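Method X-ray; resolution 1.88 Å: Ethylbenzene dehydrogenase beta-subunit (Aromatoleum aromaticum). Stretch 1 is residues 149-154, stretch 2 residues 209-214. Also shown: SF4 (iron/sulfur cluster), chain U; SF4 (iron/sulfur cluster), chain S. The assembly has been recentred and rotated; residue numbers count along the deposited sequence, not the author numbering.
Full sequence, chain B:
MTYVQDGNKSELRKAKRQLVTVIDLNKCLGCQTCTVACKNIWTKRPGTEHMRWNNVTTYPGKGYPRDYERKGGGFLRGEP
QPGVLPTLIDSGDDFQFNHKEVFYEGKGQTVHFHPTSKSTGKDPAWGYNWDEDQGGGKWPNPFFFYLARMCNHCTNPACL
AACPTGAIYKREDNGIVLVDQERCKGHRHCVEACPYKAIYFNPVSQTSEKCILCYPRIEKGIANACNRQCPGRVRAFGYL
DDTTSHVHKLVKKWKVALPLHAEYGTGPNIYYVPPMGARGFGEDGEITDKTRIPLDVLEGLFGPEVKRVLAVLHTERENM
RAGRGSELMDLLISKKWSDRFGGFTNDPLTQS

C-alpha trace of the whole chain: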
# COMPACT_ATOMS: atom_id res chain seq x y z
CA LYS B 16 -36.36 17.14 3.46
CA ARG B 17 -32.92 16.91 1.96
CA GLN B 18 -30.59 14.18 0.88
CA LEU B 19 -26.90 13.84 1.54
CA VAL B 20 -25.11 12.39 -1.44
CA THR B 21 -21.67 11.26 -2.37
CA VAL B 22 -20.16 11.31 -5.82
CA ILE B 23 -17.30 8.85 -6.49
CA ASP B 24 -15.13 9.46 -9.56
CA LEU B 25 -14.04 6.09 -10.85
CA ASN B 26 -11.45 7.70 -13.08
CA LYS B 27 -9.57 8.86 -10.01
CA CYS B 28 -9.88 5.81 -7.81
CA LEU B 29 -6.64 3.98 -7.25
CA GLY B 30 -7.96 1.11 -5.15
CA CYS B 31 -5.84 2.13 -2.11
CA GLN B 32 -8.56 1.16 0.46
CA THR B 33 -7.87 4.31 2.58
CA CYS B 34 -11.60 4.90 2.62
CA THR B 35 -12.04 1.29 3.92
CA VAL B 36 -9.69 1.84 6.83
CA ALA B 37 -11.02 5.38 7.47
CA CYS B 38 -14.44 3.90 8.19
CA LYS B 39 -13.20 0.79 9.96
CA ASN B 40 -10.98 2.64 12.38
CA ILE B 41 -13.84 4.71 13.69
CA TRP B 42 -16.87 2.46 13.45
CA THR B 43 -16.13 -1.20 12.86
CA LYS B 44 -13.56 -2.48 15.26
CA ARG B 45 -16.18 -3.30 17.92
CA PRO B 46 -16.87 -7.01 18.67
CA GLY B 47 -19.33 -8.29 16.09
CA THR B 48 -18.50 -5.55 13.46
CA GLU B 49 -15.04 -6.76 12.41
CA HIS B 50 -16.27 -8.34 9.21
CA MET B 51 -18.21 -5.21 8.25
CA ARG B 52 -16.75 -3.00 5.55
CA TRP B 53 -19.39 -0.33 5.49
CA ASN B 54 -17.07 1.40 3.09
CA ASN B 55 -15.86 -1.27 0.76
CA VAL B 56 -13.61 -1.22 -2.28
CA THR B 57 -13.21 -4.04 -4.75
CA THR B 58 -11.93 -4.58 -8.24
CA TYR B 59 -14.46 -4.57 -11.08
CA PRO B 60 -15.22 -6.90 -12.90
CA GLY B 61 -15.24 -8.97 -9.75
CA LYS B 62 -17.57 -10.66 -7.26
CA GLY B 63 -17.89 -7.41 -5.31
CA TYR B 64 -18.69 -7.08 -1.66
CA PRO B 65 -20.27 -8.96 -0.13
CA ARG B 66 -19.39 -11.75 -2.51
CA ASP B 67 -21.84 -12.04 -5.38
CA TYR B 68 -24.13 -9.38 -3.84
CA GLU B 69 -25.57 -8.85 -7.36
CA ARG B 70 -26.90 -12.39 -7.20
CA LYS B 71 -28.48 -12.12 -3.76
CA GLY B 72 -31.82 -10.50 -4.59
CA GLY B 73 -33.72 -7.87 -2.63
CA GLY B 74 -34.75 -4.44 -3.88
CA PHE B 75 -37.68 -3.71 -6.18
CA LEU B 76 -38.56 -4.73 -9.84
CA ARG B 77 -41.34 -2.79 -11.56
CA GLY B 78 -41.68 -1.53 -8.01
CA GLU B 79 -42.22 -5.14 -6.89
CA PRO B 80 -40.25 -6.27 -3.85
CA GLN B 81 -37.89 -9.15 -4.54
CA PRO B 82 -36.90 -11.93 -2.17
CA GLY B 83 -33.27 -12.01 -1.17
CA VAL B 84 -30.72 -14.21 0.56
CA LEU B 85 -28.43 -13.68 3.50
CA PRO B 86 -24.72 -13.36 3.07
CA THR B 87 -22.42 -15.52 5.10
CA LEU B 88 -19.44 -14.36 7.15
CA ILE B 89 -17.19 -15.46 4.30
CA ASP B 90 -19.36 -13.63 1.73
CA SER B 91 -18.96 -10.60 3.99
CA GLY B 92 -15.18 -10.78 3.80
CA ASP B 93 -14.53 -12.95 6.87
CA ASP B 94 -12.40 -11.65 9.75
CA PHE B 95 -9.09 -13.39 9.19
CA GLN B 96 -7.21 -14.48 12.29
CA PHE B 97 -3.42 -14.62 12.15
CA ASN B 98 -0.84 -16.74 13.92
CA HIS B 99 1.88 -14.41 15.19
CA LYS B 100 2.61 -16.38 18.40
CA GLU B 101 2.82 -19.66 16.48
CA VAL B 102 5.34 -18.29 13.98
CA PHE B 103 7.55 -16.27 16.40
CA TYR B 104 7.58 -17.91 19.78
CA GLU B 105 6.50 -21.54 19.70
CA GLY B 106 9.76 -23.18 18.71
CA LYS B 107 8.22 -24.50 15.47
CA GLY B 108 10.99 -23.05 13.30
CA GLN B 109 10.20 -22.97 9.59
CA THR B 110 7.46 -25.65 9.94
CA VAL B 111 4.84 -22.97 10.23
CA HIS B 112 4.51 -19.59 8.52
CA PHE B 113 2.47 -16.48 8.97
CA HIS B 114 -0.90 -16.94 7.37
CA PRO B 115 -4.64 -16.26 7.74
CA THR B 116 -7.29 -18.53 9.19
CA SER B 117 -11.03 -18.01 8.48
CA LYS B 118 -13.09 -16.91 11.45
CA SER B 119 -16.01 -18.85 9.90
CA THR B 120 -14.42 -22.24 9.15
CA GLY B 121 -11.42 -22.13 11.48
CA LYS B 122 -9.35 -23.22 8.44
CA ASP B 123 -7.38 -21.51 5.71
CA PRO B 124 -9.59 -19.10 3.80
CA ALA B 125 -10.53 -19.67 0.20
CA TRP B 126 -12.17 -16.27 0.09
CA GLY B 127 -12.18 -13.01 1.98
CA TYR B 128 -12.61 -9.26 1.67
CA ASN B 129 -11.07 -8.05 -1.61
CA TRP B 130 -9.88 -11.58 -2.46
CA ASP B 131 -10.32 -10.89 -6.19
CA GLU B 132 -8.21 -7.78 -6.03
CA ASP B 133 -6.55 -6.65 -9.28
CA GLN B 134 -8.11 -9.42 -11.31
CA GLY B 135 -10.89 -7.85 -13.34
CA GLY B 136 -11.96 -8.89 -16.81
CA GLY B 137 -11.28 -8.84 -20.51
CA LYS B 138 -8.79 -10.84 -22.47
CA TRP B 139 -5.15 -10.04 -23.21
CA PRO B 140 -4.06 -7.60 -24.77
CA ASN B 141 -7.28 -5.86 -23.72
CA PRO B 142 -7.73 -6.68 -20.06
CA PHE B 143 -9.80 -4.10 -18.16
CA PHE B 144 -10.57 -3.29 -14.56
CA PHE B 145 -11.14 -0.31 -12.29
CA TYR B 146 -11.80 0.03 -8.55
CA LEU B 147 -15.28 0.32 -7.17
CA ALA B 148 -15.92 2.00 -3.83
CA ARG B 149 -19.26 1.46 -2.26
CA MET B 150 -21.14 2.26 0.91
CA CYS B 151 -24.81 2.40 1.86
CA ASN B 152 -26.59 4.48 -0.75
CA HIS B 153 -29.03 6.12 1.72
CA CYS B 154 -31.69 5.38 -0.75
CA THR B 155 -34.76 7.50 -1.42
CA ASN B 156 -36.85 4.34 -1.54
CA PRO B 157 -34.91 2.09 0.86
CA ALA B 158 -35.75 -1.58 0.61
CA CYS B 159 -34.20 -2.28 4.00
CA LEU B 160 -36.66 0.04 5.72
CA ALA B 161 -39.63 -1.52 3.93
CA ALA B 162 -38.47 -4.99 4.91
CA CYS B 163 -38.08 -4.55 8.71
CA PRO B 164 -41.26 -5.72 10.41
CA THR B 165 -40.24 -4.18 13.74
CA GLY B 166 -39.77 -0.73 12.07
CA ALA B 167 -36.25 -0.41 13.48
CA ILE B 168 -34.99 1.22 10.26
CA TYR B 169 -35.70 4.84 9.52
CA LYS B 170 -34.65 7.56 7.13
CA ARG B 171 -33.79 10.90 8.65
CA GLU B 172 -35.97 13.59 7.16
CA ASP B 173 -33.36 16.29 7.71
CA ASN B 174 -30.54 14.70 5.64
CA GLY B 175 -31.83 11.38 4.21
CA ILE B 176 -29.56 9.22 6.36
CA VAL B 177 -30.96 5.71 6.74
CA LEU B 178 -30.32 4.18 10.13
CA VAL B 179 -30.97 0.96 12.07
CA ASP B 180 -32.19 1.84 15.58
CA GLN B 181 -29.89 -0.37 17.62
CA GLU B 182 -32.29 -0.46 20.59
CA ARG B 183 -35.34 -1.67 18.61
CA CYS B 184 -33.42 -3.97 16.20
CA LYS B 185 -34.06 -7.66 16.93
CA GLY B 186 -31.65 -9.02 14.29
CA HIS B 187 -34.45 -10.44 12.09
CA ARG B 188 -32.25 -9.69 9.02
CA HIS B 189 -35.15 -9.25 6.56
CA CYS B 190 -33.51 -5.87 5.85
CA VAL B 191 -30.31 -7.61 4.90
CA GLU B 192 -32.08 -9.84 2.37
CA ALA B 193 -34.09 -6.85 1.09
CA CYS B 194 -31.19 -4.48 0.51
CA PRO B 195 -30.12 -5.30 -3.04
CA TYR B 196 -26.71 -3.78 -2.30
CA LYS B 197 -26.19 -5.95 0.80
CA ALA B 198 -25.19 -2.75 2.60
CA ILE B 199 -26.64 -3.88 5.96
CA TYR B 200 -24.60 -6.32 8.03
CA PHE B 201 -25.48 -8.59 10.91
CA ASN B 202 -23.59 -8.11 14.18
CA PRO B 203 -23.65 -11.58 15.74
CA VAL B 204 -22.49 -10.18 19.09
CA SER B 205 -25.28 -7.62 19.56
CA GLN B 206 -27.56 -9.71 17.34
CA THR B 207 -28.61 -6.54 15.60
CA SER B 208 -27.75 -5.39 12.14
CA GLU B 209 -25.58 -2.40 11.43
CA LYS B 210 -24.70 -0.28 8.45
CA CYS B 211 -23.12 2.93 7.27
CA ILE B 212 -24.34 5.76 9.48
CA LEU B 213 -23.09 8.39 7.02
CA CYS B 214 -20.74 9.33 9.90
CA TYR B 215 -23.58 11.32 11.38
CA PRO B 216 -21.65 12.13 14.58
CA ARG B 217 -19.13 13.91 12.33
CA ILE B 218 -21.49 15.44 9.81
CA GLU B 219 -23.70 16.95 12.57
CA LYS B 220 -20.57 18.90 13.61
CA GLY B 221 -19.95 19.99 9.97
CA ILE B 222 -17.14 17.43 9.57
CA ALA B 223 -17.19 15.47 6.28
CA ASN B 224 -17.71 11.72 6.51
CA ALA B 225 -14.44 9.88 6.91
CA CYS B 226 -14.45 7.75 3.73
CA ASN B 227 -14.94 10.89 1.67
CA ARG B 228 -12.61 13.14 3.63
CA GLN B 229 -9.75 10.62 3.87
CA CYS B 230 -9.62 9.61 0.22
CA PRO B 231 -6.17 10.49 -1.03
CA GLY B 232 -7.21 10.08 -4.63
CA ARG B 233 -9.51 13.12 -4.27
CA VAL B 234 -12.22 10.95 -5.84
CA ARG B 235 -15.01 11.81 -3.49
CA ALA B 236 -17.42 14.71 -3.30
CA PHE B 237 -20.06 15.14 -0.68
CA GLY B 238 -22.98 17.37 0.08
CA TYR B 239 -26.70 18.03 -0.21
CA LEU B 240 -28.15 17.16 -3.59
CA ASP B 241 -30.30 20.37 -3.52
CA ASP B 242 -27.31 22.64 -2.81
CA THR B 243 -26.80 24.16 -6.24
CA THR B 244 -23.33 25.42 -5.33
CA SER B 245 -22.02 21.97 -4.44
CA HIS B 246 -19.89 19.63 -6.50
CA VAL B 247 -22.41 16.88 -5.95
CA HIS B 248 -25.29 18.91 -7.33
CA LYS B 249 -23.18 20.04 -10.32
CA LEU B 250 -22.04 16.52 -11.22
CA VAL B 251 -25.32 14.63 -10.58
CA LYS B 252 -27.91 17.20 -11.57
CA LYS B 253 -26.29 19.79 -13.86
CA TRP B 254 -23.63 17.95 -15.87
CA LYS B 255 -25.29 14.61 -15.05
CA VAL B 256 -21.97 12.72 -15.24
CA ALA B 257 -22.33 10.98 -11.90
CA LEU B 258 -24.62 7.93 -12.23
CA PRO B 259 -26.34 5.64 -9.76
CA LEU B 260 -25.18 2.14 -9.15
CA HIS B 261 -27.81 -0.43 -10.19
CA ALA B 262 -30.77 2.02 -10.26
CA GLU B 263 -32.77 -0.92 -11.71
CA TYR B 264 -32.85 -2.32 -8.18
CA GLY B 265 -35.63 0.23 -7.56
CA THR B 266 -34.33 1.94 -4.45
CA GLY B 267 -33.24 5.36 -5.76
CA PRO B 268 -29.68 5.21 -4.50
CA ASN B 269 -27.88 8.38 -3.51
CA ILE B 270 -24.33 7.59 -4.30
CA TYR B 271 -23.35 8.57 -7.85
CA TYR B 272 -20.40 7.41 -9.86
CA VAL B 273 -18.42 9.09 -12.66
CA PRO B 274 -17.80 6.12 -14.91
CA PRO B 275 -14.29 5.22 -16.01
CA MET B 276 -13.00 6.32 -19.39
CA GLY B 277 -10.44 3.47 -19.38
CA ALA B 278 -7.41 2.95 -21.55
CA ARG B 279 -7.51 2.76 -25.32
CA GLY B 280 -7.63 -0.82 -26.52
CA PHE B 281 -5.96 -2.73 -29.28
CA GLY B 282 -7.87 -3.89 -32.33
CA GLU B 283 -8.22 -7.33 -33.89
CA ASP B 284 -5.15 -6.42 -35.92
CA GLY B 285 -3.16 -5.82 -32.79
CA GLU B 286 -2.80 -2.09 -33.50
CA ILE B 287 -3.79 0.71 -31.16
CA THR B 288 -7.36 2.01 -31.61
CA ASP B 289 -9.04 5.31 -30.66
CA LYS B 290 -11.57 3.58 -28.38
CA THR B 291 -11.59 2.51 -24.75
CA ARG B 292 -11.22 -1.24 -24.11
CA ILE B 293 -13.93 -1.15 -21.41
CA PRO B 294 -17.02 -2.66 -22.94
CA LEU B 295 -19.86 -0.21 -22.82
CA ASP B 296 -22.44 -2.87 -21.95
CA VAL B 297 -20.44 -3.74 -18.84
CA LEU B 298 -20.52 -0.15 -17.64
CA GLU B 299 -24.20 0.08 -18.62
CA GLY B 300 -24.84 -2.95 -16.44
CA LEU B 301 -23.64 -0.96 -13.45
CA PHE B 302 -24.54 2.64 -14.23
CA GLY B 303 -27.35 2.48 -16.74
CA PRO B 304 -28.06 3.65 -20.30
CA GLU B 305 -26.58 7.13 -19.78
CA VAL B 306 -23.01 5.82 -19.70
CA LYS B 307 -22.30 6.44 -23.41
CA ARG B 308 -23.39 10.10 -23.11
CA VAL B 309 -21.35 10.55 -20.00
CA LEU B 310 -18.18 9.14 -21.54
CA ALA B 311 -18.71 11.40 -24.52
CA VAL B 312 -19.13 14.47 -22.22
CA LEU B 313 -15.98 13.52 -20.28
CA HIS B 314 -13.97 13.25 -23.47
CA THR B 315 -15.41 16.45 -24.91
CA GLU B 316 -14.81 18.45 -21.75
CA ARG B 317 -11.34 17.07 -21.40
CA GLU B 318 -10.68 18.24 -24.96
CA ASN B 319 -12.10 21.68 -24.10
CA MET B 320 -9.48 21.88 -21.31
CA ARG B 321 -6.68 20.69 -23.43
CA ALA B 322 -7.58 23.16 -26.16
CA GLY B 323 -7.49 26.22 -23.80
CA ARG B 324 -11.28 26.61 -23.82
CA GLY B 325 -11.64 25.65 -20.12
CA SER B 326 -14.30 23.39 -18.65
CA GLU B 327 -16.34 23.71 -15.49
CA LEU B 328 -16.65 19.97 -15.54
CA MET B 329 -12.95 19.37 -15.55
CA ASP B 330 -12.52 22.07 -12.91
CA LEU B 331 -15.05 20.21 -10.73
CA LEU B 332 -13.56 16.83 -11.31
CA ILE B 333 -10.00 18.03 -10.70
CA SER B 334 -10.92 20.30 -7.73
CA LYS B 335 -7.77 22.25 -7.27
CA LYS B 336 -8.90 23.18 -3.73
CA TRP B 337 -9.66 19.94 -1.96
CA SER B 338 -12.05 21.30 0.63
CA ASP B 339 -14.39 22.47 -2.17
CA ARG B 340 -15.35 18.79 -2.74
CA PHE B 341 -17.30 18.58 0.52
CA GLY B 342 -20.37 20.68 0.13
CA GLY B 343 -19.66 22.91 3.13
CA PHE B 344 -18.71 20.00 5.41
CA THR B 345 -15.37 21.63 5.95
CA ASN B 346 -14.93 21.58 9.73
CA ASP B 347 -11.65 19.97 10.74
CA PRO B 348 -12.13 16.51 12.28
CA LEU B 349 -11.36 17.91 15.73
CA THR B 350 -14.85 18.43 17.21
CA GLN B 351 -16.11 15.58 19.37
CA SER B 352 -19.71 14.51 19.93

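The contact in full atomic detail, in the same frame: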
# COMPACT_ATOMS: atom_id res chain seq x y z
N ARG B 149 -17.86 1.53 -2.54
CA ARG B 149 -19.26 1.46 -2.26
C ARG B 149 -19.51 1.63 -0.77
O ARG B 149 -18.69 1.22 0.06
CB ARG B 149 -19.84 0.12 -2.72
CG ARG B 149 -19.82 -0.09 -4.24
CD ARG B 149 -20.23 -1.47 -4.61
NE ARG B 149 -21.56 -1.63 -4.06
CZ ARG B 149 -22.00 -2.65 -3.34
NH1 ARG B 149 -21.25 -3.69 -3.11
NH2 ARG B 149 -23.23 -2.61 -2.85
N MET B 150 -20.66 2.18 -0.46
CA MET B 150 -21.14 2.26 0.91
C MET B 150 -22.65 2.11 0.83
O MET B 150 -23.19 1.82 -0.25
CB MET B 150 -20.81 3.62 1.55
CG MET B 150 -19.42 4.13 1.38
SD MET B 150 -19.11 5.09 -0.13
CE MET B 150 -19.87 6.66 0.38
N CYS B 151 -23.35 2.36 1.93
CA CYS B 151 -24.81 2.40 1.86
C CYS B 151 -25.17 3.61 1.02
O CYS B 151 -24.57 4.67 1.16
CB CYS B 151 -25.47 2.46 3.22
SG CYS B 151 -27.19 3.02 3.20
N ASN B 152 -26.17 3.45 0.17
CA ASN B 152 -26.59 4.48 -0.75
C ASN B 152 -27.59 5.47 -0.15
O ASN B 152 -27.98 6.40 -0.83
CB ASN B 152 -27.15 3.82 -2.04
CG ASN B 152 -26.13 2.97 -2.72
OD1 ASN B 152 -25.11 3.49 -3.21
ND2 ASN B 152 -26.30 1.66 -2.65
N HIS B 153 -28.03 5.26 1.09
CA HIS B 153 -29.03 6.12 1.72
C HIS B 153 -30.15 6.45 0.80
O HIS B 153 -30.53 7.62 0.58
CB HIS B 153 -28.37 7.32 2.37
CG HIS B 153 -27.38 6.92 3.39
ND1 HIS B 153 -27.75 6.54 4.67
CD2 HIS B 153 -26.04 6.70 3.31
CE1 HIS B 153 -26.68 6.17 5.34
NE2 HIS B 153 -25.63 6.26 4.54
N CYS B 154 -30.70 5.36 0.27
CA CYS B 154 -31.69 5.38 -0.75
C CYS B 154 -32.90 6.24 -0.45
O CYS B 154 -33.30 6.43 0.71
CB CYS B 154 -32.13 3.94 -1.02
SG CYS B 154 -30.74 2.88 -1.46
N GLU B 209 -26.19 -3.69 11.50
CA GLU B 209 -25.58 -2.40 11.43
C GLU B 209 -25.25 -2.06 9.99
O GLU B 209 -25.25 -2.91 9.11
CB GLU B 209 -24.32 -2.39 12.25
CG GLU B 209 -24.54 -2.67 13.72
CD GLU B 209 -23.40 -2.19 14.55
OE1 GLU B 209 -23.11 -0.97 14.53
OE2 GLU B 209 -22.83 -3.02 15.27
N LYS B 210 -24.92 -0.79 9.77
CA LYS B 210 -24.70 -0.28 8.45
C LYS B 210 -24.03 1.10 8.54
O LYS B 210 -23.97 1.73 9.59
CB LYS B 210 -26.08 -0.13 7.76
CG LYS B 210 -26.96 0.94 8.36
CD LYS B 210 -28.26 1.11 7.63
CE LYS B 210 -28.15 1.74 6.27
NZ LYS B 210 -27.38 3.02 6.31
N CYS B 211 -23.61 1.57 7.39
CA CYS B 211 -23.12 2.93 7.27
C CYS B 211 -24.10 3.90 7.88
O CYS B 211 -25.28 3.87 7.57
CB CYS B 211 -22.87 3.23 5.80
SG CYS B 211 -22.56 4.90 5.34
N ILE B 212 -23.58 4.73 8.78
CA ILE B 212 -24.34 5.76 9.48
C ILE B 212 -24.12 7.18 8.88
O ILE B 212 -24.48 8.20 9.46
CB ILE B 212 -24.01 5.72 10.99
CG1 ILE B 212 -22.53 6.03 11.27
CG2 ILE B 212 -24.41 4.32 11.53
CD1 ILE B 212 -22.23 6.38 12.77
N LEU B 213 -23.60 7.19 7.66
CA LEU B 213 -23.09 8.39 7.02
C LEU B 213 -22.31 9.27 8.01
O LEU B 213 -22.37 10.49 7.95
CB LEU B 213 -24.17 9.18 6.30
CG LEU B 213 -23.86 9.46 4.82
CD1 LEU B 213 -25.05 10.17 4.16
CD2 LEU B 213 -22.55 10.24 4.62
N CYS B 214 -21.51 8.62 8.88
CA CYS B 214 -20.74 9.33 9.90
C CYS B 214 -21.53 10.45 10.58
O CYS B 214 -20.99 11.52 10.77
CB CYS B 214 -19.53 9.97 9.27
SG CYS B 214 -18.24 8.81 8.83
FE1 SF4 U . -20.51 5.40 6.01
FE2 SF4 U . -18.28 4.50 7.07
FE3 SF4 U . -18.17 6.24 5.02
FE4 SF4 U . -18.93 7.15 7.44
S1 SF4 U . -16.86 6.33 6.88
S2 SF4 U . -20.01 7.56 5.48
S3 SF4 U . -20.07 5.30 8.29
S4 SF4 U . -19.00 4.05 4.99
FE1 SF4 S . -29.45 -0.89 1.19
FE2 SF4 S . -31.13 0.42 2.73
FE3 SF4 S . -30.40 1.47 0.30
FE4 SF4 S . -28.56 1.39 2.34
S1 SF4 S . -30.53 2.60 2.29
S2 SF4 S . -28.25 0.73 0.15
S3 SF4 S . -29.19 -0.51 3.41
S4 SF4 S . -31.65 -0.44 0.66

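What brings these two stretches together? Each supplies two cysteines to an iron–sulfur cluster, and the two loops meet between the clusters. Cys 151 SG binds FE4 of the chain S cluster at 2.3 Å and Cys 154 SG binds FE3 of the same cluster at 2.3 Å; Cys 211 SG and Cys 214 SG bind FE1 and FE4 of the chain U cluster at 2.2 and 2.3 Å. Cys 151 and Cys 211 lie closest in the backbone, their CA atoms 5.7 Å apart. Both use the t rotamer, and their CB atoms pack at 3.7 Å while each sulfur reaches its own cluster. All residues of both stretches are buried; the contact covers 265 Å², both sides summed, and His 153 gives up the most, 76 Å².

How does His 153 bridge the gap? Its CA-to-CB bond points toward the other stretch, and with chi1 at -59° (m) and chi2 at -80° the imidazole extends between the loops. His 153 NE2 donates a hydrogen bond to Cys 211 SG, 3.5 Å long but nearly straight at 164°, so the sulfur sits at the ring edge, near its plane. A thiolate bound to iron remains a good acceptor, which suits a histidine N-H. The ring's other nitrogen, ND1, is satisfied elsewhere in the structure. Leu 213 covers one face, its CD1 4.0 Å from the centroid of the His 153 ring in a CH-pi contact. Here chi1 of Leu 213 is -125°, between wells, and chi2 is t; this unusual setting accompanies a CA-to-CB bond that runs sideways, yet CD1 still comes over the imidazole.

What does Lys 210 do so deep in the protein? Its chain starts p and t, then bends through two m angles, curling the ammonium back so that Lys 210 NZ makes a hydrogen bond of 2.6 Å to Cys 211 O. The same fold places Lys 210 NZ 3.1 Å from Cys 151 SG and 3.4 Å from His 153 CE1. A positive charge is well placed beside an iron-bound sulfur, while the aliphatic part also approaches the chain S cluster, with Lys 210 CE 3.8 Å from its S3.

How are the cysteine sulfurs supported from within their own loops? The pattern repeats: His 153 N donates to Cys 151 SG at 3.2 Å, and Leu 213 N donates to Cys 211 SG at 3.4 Å. Both donors have positive phi and psi, and each lies two residues beyond its cysteine. Met 150 packs beside the cysteine pair, its CB 4.4 Å from Cys 211 SG; chi1 of Met 150 (m, -47°) sets its CG 3.6 Å from S4 of the chain U cluster, and p settings at chi2 and chi3 carry SD and CE onward.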